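Local coordinates for protein flavin-dependent thymidylate synthase (PDB 6J61) that probably catalyses the FAD- and NADPH-dependent reductive methylation of dUMP to dTMP, with methylenetetrahydrofolate as methyl donor, as a homotetramer, at residues 230-234 / 261-265. Residues are numbered along the deposited sequence; the frame is centred on the assembly and turned at random.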
loop_
_atom_site.group_PDB
_atom_site.type_symbol
_atom_site.label_atom_id
_atom_site.label_comp_id
_atom_site.label_asym_id
_atom_site.label_seq_id
_atom_site.Cartn_x
_atom_site.Cartn_y
_atom_site.Cartn_z
ATOM N N LEU A 230 -6.142 -19.948 25.106
ATOM C CA LEU A 230 -7.383 -20.610 24.711
ATOM C C LEU A 230 -7.405 -22.041 25.258
ATOM O O LEU A 230 -8.460 -22.596 25.552
ATOM C CB LEU A 230 -7.498 -20.650 23.183
ATOM C CG LEU A 230 -7.709 -19.327 22.443
ATOM C CD1 LEU A 230 -7.633 -19.553 20.944
ATOM C CD2 LEU A 230 -9.059 -18.745 22.826
ATOM N N ARG A 231 -6.222 -22.629 25.382
ATOM C CA ARG A 231 -6.071 -23.990 25.880
ATOM C C ARG A 231 -6.363 -24.057 27.383
ATOM O O ARG A 231 -6.826 -25.079 27.890
ATOM C CB ARG A 231 -4.651 -24.478 25.578
ATOM C CG ARG A 231 -4.325 -25.870 26.071
ATOM C CD ARG A 231 -3.063 -26.381 25.407
ATOM N NE ARG A 231 -3.322 -26.797 24.039
ATOM C CZ ARG A 231 -2.388 -26.882 23.095
ATOM N NH1 ARG A 231 -1.128 -26.574 23.377
ATOM N NH2 ARG A 231 -2.713 -27.275 21.868
ATOM N N ALA A 232 -6.090 -22.963 28.085
ATOM C CA ALA A 232 -6.350 -22.899 29.511
ATOM C C ALA A 232 -7.852 -22.781 29.692
ATOM O O ALA A 232 -8.408 -23.318 30.645
ATOM C CB ALA A 232 -5.659 -21.701 30.125
ATOM N N LEU A 233 -8.508 -22.073 28.777
ATOM C CA LEU A 233 -9.955 -21.911 28.847
ATOM C C LEU A 233 -10.586 -23.283 28.726
ATOM O O LEU A 233 -11.600 -23.572 29.354
ATOM C CB LEU A 233 -10.450 -20.995 27.730
ATOM C CG LEU A 233 -10.121 -19.525 27.960
ATOM C CD1 LEU A 233 -10.755 -18.678 26.876
ATOM C CD2 LEU A 233 -10.640 -19.118 29.329
ATOM N N ARG A 234 -9.994 -24.121 27.886
ATOM C CA ARG A 234 -10.469 -25.487 27.750
ATOM C C ARG A 234 -9.915 -26.126 29.027
ATOM O O ARG A 234 -8.959 -25.621 29.612
ATOM C CB ARG A 234 -9.847 -26.149 26.522
ATOM C CG ARG A 234 -10.104 -25.424 25.226
ATOM C CD ARG A 234 -9.175 -25.920 24.128
ATOM N NE ARG A 234 -9.045 -24.905 23.090
ATOM C CZ ARG A 234 -7.939 -24.664 22.396
ATOM N NH1 ARG A 234 -6.836 -25.368 22.609
ATOM N NH2 ARG A 234 -7.935 -23.690 21.501
ATOM N N GLU A 261 -17.218 -21.322 19.264
ATOM C CA GLU A 261 -16.332 -21.887 18.248
ATOM C C GLU A 261 -14.933 -21.271 18.291
ATOM O O GLU A 261 -14.005 -21.783 17.675
ATOM C CB GLU A 261 -16.954 -21.733 16.849
ATOM C CG GLU A 261 -18.290 -22.476 16.693
ATOM C CD GLU A 261 -18.856 -22.444 15.270
ATOM O OE1 GLU A 261 -19.091 -21.338 14.735
ATOM O OE2 GLU A 261 -19.080 -23.530 14.684
ATOM N N LYS A 262 -14.786 -20.179 19.034
ATOM C CA LYS A 262 -13.494 -19.517 19.164
ATOM C C LYS A 262 -12.639 -20.227 20.207
ATOM O O LYS A 262 -11.413 -20.207 20.135
ATOM C CB LYS A 262 -13.663 -18.065 19.608
ATOM C CG LYS A 262 -14.254 -17.117 18.587
ATOM C CD LYS A 262 -14.275 -15.718 19.192
ATOM C CE LYS A 262 -14.878 -14.680 18.280
ATOM N NZ LYS A 262 -14.852 -13.387 18.998
ATOM N N VAL A 263 -13.304 -20.836 21.184
ATOM C CA VAL A 263 -12.633 -21.538 22.269
ATOM C C VAL A 263 -12.575 -23.056 22.065
ATOM O O VAL A 263 -11.586 -23.700 22.413
ATOM C CB VAL A 263 -13.348 -21.247 23.620
ATOM C CG1 VAL A 263 -12.892 -22.234 24.692
ATOM C CG2 VAL A 263 -13.063 -19.816 24.061
ATOM N N PHE A 264 -13.625 -23.613 21.475
ATOM C CA PHE A 264 -13.707 -25.050 21.285
ATOM C C PHE A 264 -13.727 -25.549 19.844
ATOM O O PHE A 264 -13.026 -26.499 19.503
ATOM C CB PHE A 264 -14.945 -25.569 22.016
ATOM C CG PHE A 264 -14.919 -25.325 23.493
ATOM C CD1 PHE A 264 -14.069 -26.055 24.319
ATOM C CD2 PHE A 264 -15.754 -24.375 24.067
ATOM C CE1 PHE A 264 -14.052 -25.845 25.701
ATOM C CE2 PHE A 264 -15.746 -24.156 25.444
ATOM C CZ PHE A 264 -14.891 -24.897 26.262
ATOM N N GLY A 265 -14.549 -24.924 19.008
ATOM C CA GLY A 265 -14.658 -25.345 17.622
ATOM C C GLY A 265 -13.619 -24.738 16.706
ATOM O O GLY A 265 -13.779 -24.905 15.481
#
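Arg234, on helix 227-236, reaches Val263 O, in segment 261-265, and binds it through its side chain. CB only carries the chain onward. Chi1 of -57° sets CG anti to its own carbonyl carbon and directs it towards segment 261-265; there CG lies 4.0 Å from CE1 of Phe264, an oblique approach to the ring. CD passes 3.7 Å from Val263 O. At NE the contact becomes polar: NE donates to Val263 O over 2.9 Å, with an N-H...O angle of 166° and the oxygen only 8° out of the guanidinium plane. Beyond it, CZ and NH2 each stay 3.8 Å from Val263 O and NH1 lies farther off, which identifies NE as the donor. One guanidinium face rests over the backbone of its own helix, at Leu230 O and Arg231 N.

Beside this bond lies an apolar patch. CG2 of Val263 meets CD1 of Leu233 at 3.8 Å, the two side chains crossing at about a right angle, and Leu230 CD2 at 4.3 Å. Val263 also touches Tyr242 of helix 239-249, so three helices, probably of the extra C-terminal domain, meet here; Leu233 packs on Leu233 of the second subunit, and Lys262 NZ hydrogen-bonds to Phe224 O and forms a salt bridge with Glu229 of that subunit. Chemically, one nearly straight bond through NE, probably from a charged guanidinium, ties Arg234 to the Val263 carbonyl, and the rest of the contact is van der Waals.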